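Local coordinates for protein GDP-6-deoxy-D-mannose reductase (Pseudomonas aeruginosa, PDB 6X3B) that probably reduces GDP-4-dehydro-6-deoxy-D-mannose to GDP-rhamnose with NADPH, serving the synthesis of lipopolysaccharide O-antigen, at residues 96-109 with 151-165. Numbering follows the deposited sequence.
With NDP (NADPH dihydro-nicotinamide-adenine-dinucleotide phosphate), chain E.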
# COMPACT_ATOMS: atom_id res chain seq x y z
N THR A 96 -14.17 -0.70 -3.93
CA THR A 96 -12.97 -0.87 -4.74
C THR A 96 -11.84 -1.50 -3.92
O THR A 96 -11.12 -2.38 -4.41
CB THR A 96 -12.57 0.48 -5.34
OG1 THR A 96 -13.45 0.76 -6.44
CG2 THR A 96 -11.12 0.46 -5.86
N LEU A 97 -11.72 -1.11 -2.65
CA LEU A 97 -10.71 -1.75 -1.80
C LEU A 97 -11.04 -3.21 -1.57
O LEU A 97 -10.14 -4.06 -1.61
CB LEU A 97 -10.59 -1.01 -0.46
CG LEU A 97 -10.00 0.39 -0.59
CD1 LEU A 97 -10.16 1.11 0.76
CD2 LEU A 97 -8.53 0.34 -1.01
N GLN A 98 -12.32 -3.54 -1.33
CA GLN A 98 -12.72 -4.92 -1.13
C GLN A 98 -12.37 -5.78 -2.34
O GLN A 98 -11.78 -6.85 -2.20
CB GLN A 98 -14.23 -5.03 -0.82
CG GLN A 98 -14.70 -4.31 0.48
CD GLN A 98 -14.22 -5.01 1.74
OE1 GLN A 98 -13.67 -6.12 1.68
NE2 GLN A 98 -14.40 -4.36 2.88
N ILE A 99 -12.75 -5.32 -3.53
CA ILE A 99 -12.52 -6.11 -4.74
C ILE A 99 -11.03 -6.22 -5.03
O ILE A 99 -10.50 -7.32 -5.27
CB ILE A 99 -13.26 -5.48 -5.94
CG1 ILE A 99 -14.78 -5.50 -5.72
CG2 ILE A 99 -12.82 -6.18 -7.25
CD1 ILE A 99 -15.58 -4.84 -6.84
N ASN A 100 -10.33 -5.09 -5.03
CA ASN A 100 -8.97 -5.09 -5.53
C ASN A 100 -7.98 -5.60 -4.49
O ASN A 100 -6.97 -6.21 -4.85
CB ASN A 100 -8.57 -3.71 -6.01
CG ASN A 100 -9.28 -3.32 -7.30
OD1 ASN A 100 -9.98 -4.13 -7.91
ND2 ASN A 100 -9.09 -2.07 -7.73
N LEU A 101 -8.25 -5.39 -3.20
CA LEU A 101 -7.30 -5.84 -2.19
C LEU A 101 -7.77 -7.13 -1.52
O LEU A 101 -7.06 -8.13 -1.53
CB LEU A 101 -7.07 -4.75 -1.13
CG LEU A 101 -6.10 -5.16 -0.03
CD1 LEU A 101 -4.71 -5.43 -0.65
CD2 LEU A 101 -6.01 -4.02 0.98
N LEU A 102 -8.97 -7.10 -0.93
CA LEU A 102 -9.48 -8.32 -0.30
C LEU A 102 -9.75 -9.41 -1.34
O LEU A 102 -9.59 -10.59 -1.04
CB LEU A 102 -10.74 -8.00 0.51
CG LEU A 102 -10.46 -7.44 1.92
CD1 LEU A 102 -9.64 -8.44 2.73
CD2 LEU A 102 -9.70 -6.12 1.86
N GLY A 103 -10.15 -9.03 -2.55
CA GLY A 103 -10.31 -10.02 -3.60
C GLY A 103 -8.99 -10.68 -3.98
O GLY A 103 -8.92 -11.89 -4.20
N THR A 104 -7.92 -9.88 -4.04
CA THR A 104 -6.61 -10.45 -4.30
C THR A 104 -6.19 -11.38 -3.17
O THR A 104 -5.66 -12.48 -3.41
CB THR A 104 -5.61 -9.32 -4.50
OG1 THR A 104 -5.97 -8.63 -5.70
CG2 THR A 104 -4.17 -9.88 -4.60
N LEU A 105 -6.47 -10.99 -1.92
CA LEU A 105 -6.16 -11.86 -0.80
C LEU A 105 -6.96 -13.16 -0.88
O LEU A 105 -6.41 -14.24 -0.62
CB LEU A 105 -6.45 -11.16 0.52
CG LEU A 105 -6.35 -12.08 1.74
CD1 LEU A 105 -4.89 -12.54 2.02
CD2 LEU A 105 -6.94 -11.41 2.96
N ASN A 106 -8.25 -13.08 -1.21
CA ASN A 106 -9.02 -14.31 -1.33
C ASN A 106 -8.43 -15.22 -2.40
O ASN A 106 -8.33 -16.44 -2.21
CB ASN A 106 -10.50 -14.01 -1.63
CG ASN A 106 -11.20 -13.37 -0.46
OD1 ASN A 106 -10.79 -13.52 0.69
ND2 ASN A 106 -12.28 -12.64 -0.75
N LEU A 107 -8.06 -14.65 -3.55
CA LEU A 107 -7.41 -15.44 -4.59
C LEU A 107 -6.12 -16.10 -4.09
O LEU A 107 -5.88 -17.29 -4.31
CB LEU A 107 -7.12 -14.57 -5.80
CG LEU A 107 -6.30 -15.20 -6.91
CD1 LEU A 107 -7.09 -16.36 -7.54
CD2 LEU A 107 -5.98 -14.11 -7.92
N LEU A 108 -5.27 -15.32 -3.42
CA LEU A 108 -4.01 -15.87 -2.92
C LEU A 108 -4.27 -17.03 -1.96
O LEU A 108 -3.65 -18.09 -2.07
CB LEU A 108 -3.21 -14.75 -2.24
CG LEU A 108 -2.66 -13.69 -3.21
CD1 LEU A 108 -2.17 -12.45 -2.43
CD2 LEU A 108 -1.52 -14.29 -4.06
N GLN A 109 -5.23 -16.86 -1.04
CA GLN A 109 -5.52 -17.92 -0.07
C GLN A 109 -6.10 -19.16 -0.74
O GLN A 109 -5.78 -20.30 -0.33
CB GLN A 109 -6.47 -17.39 1.00
CG GLN A 109 -5.83 -16.28 1.79
CD GLN A 109 -6.64 -15.90 2.98
OE1 GLN A 109 -7.84 -15.60 2.87
NE2 GLN A 109 -5.99 -15.89 4.15
N TYR A 151 -8.65 4.02 -6.46
CA TYR A 151 -8.20 2.92 -7.31
C TYR A 151 -6.68 2.77 -7.23
O TYR A 151 -6.16 1.67 -7.03
CB TYR A 151 -8.63 3.16 -8.75
CG TYR A 151 -7.87 2.37 -9.79
CD1 TYR A 151 -8.23 1.05 -10.10
CD2 TYR A 151 -6.82 2.96 -10.49
CE1 TYR A 151 -7.53 0.33 -11.08
CE2 TYR A 151 -6.13 2.25 -11.46
CZ TYR A 151 -6.49 0.94 -11.75
OH TYR A 151 -5.81 0.25 -12.72
N ALA A 152 -5.95 3.89 -7.36
CA ALA A 152 -4.49 3.80 -7.30
C ALA A 152 -4.03 3.35 -5.91
O ALA A 152 -3.08 2.57 -5.80
CB ALA A 152 -3.86 5.13 -7.70
N VAL A 153 -4.72 3.81 -4.86
CA VAL A 153 -4.45 3.33 -3.50
C VAL A 153 -4.60 1.81 -3.43
O VAL A 153 -3.72 1.10 -2.93
CB VAL A 153 -5.39 4.02 -2.49
CG1 VAL A 153 -5.34 3.33 -1.12
CG2 VAL A 153 -5.02 5.51 -2.34
N SER A 154 -5.71 1.29 -3.95
CA SER A 154 -5.96 -0.15 -3.89
C SER A 154 -4.94 -0.95 -4.69
O SER A 154 -4.57 -2.06 -4.28
CB SER A 154 -7.38 -0.47 -4.37
OG SER A 154 -7.47 -0.42 -5.79
N LYS A 155 -4.43 -0.40 -5.80
CA LYS A 155 -3.41 -1.12 -6.57
C LYS A 155 -2.09 -1.19 -5.80
O LYS A 155 -1.46 -2.25 -5.74
CB LYS A 155 -3.18 -0.46 -7.93
CG LYS A 155 -4.40 -0.36 -8.81
CD LYS A 155 -4.97 -1.75 -9.16
CE LYS A 155 -4.50 -2.19 -10.53
NZ LYS A 155 -4.97 -3.56 -10.83
N LEU A 156 -1.67 -0.09 -5.18
CA LEU A 156 -0.43 -0.10 -4.41
C LEU A 156 -0.56 -1.02 -3.20
O LEU A 156 0.39 -1.74 -2.85
CB LEU A 156 -0.08 1.33 -3.96
CG LEU A 156 1.31 1.57 -3.36
CD1 LEU A 156 2.37 1.18 -4.40
CD2 LEU A 156 1.48 3.03 -2.93
N ALA A 157 -1.72 -1.00 -2.54
CA ALA A 157 -1.93 -1.89 -1.41
C ALA A 157 -1.85 -3.35 -1.86
O ALA A 157 -1.25 -4.19 -1.18
CB ALA A 157 -3.27 -1.58 -0.75
N ALA A 158 -2.45 -3.68 -3.00
CA ALA A 158 -2.41 -5.07 -3.45
C ALA A 158 -1.01 -5.49 -3.89
O ALA A 158 -0.63 -6.65 -3.72
CB ALA A 158 -3.41 -5.26 -4.59
N GLU A 159 -0.24 -4.57 -4.49
CA GLU A 159 1.17 -4.82 -4.76
C GLU A 159 1.89 -5.28 -3.51
O GLU A 159 2.58 -6.31 -3.51
CB GLU A 159 1.85 -3.54 -5.27
CG GLU A 159 1.59 -3.09 -6.69
CD GLU A 159 2.50 -1.92 -7.06
OE1 GLU A 159 3.52 -1.72 -6.35
OE2 GLU A 159 2.23 -1.21 -8.05
N SER A 160 1.76 -4.50 -2.43
CA SER A 160 2.43 -4.81 -1.17
C SER A 160 2.01 -6.18 -0.64
O SER A 160 2.85 -6.99 -0.23
CB SER A 160 2.10 -3.73 -0.12
OG SER A 160 2.38 -2.45 -0.64
N LEU A 161 0.70 -6.44 -0.66
CA LEU A 161 0.18 -7.73 -0.22
C LEU A 161 0.80 -8.87 -1.03
O LEU A 161 1.35 -9.82 -0.45
CB LEU A 161 -1.35 -7.74 -0.35
CG LEU A 161 -1.98 -9.11 -0.04
CD1 LEU A 161 -1.77 -9.47 1.44
CD2 LEU A 161 -3.49 -9.13 -0.41
N CYS A 162 0.73 -8.78 -2.37
CA CYS A 162 1.30 -9.87 -3.18
C CYS A 162 2.78 -10.06 -2.90
O CYS A 162 3.26 -11.20 -2.79
CB CYS A 162 1.08 -9.59 -4.66
SG CYS A 162 -0.67 -9.72 -5.10
N LEU A 163 3.53 -8.97 -2.78
CA LEU A 163 4.96 -9.12 -2.52
C LEU A 163 5.21 -9.66 -1.13
O LEU A 163 6.17 -10.42 -0.93
CB LEU A 163 5.66 -7.78 -2.71
CG LEU A 163 5.71 -7.28 -4.16
CD1 LEU A 163 6.10 -5.82 -4.21
CD2 LEU A 163 6.66 -8.15 -5.01
N GLN A 164 4.36 -9.30 -0.16
CA GLN A 164 4.45 -9.89 1.17
C GLN A 164 4.20 -11.39 1.12
O GLN A 164 4.89 -12.17 1.80
CB GLN A 164 3.46 -9.23 2.12
CG GLN A 164 3.46 -9.77 3.55
CD GLN A 164 2.29 -10.70 3.84
OE1 GLN A 164 2.48 -11.88 4.16
NE2 GLN A 164 1.08 -10.18 3.70
N TRP A 165 3.24 -11.82 0.29
CA TRP A 165 2.99 -13.25 0.11
C TRP A 165 4.20 -13.94 -0.49
O TRP A 165 4.52 -15.08 -0.12
CB TRP A 165 1.76 -13.47 -0.78
CG TRP A 165 0.59 -13.59 0.07
CD1 TRP A 165 0.08 -12.60 0.89
CD2 TRP A 165 -0.19 -14.75 0.30
NE1 TRP A 165 -1.00 -13.09 1.59
CE2 TRP A 165 -1.18 -14.41 1.25
CE3 TRP A 165 -0.16 -16.06 -0.21
CZ2 TRP A 165 -2.15 -15.32 1.68
CZ3 TRP A 165 -1.11 -16.97 0.23
CH2 TRP A 165 -2.08 -16.60 1.17
PA NDP E . -11.74 -4.50 -17.09
O1A NDP E . -12.49 -3.64 -16.12
O2A NDP E . -12.02 -4.34 -18.54
O5B NDP E . -11.92 -6.04 -16.68
C5B NDP E . -12.02 -6.38 -15.28
C4B NDP E . -12.19 -7.87 -15.15
O4B NDP E . -12.27 -8.23 -13.75
C3B NDP E . -13.45 -8.46 -15.80
O3B NDP E . -13.15 -9.69 -16.46
C2B NDP E . -14.39 -8.65 -14.62
O2B NDP E . -15.30 -9.72 -14.87
C1B NDP E . -13.40 -9.04 -13.53
N9A NDP E . -13.89 -8.81 -12.18
C8A NDP E . -14.27 -7.61 -11.63
N7A NDP E . -14.68 -7.71 -10.39
C5A NDP E . -14.56 -9.06 -10.10
C6A NDP E . -14.84 -9.81 -8.94
N6A NDP E . -15.31 -9.24 -7.84
N1A NDP E . -14.61 -11.14 -8.98
C2A NDP E . -14.14 -11.67 -10.11
N3A NDP E . -13.84 -11.07 -11.26
C4A NDP E . -14.08 -9.75 -11.19
O3 NDP E . -10.17 -4.29 -16.85
PN NDP E . -8.98 -4.11 -17.90
O1N NDP E . -8.87 -5.35 -18.72
O2N NDP E . -9.16 -2.81 -18.61
O5D NDP E . -7.72 -4.00 -16.92
C5D NDP E . -6.95 -5.20 -16.63
C4D NDP E . -5.96 -4.89 -15.54
O4D NDP E . -5.05 -3.87 -16.00
C3D NDP E . -6.55 -4.37 -14.22
O3D NDP E . -5.85 -4.90 -13.10
C2D NDP E . -6.36 -2.87 -14.36
O2D NDP E . -6.31 -2.20 -13.11
C1D NDP E . -5.03 -2.78 -15.10
N1N NDP E . -4.89 -1.52 -15.88
C2N NDP E . -5.61 -1.30 -17.02
C3N NDP E . -5.38 -0.22 -17.83
C7N NDP E . -6.36 0.08 -18.89
O7N NDP E . -6.23 1.10 -19.58
N7N NDP E . -7.36 -0.77 -19.08
C4N NDP E . -4.15 0.59 -17.59
C5N NDP E . -3.49 0.31 -16.30
C6N NDP E . -4.02 -0.54 -15.45
P2B NDP E . -16.83 -9.20 -14.90
O1X NDP E . -17.68 -10.42 -15.16
O2X NDP E . -17.12 -8.58 -13.54
O3X NDP E . -16.92 -8.18 -16.02
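With chi1 of 78°, S154 tucks OG back toward its own helix, where it donates to Y151 O and still meets N100, whose chi1 of -71° sets CG beside its own backbone N and turns the amide to S154. N100 ND2 donates to S154 OG across 3.0 Å, nearly straight at 167° and in the amide plane, while N100 OD1 takes the backbone N-H of Q83. The next residue, L101, lays CD1 over the backbone of A158, one turn beyond S154, 3.6 Å from A158 CA. L161 follows as a knob among L101, T104, L105 and L108, its CD2 3.7 Å from L105 CB. At the far end L108 CB stands 3.7 Å from the centroid of the W165 six-membered ring, a CH-pi contact over the face. Y151 and K155, the YxxxK pair of this short-chain dehydrogenase/reductase-type fold, bind the NADPH nicotinamide ribose: Y151 OH lies 2.5 Å from NDP O2D, and K155 NZ donates to both O2D and O3D. The segments run almost parallel, axes 8.6 Å apart at closest approach, and their helices, 93-114 and 150-169, pack side by side on the Rossmann sheet, L108 and C162 both touching F120 of strand 119-123, and L101 meets L101 of the second subunit.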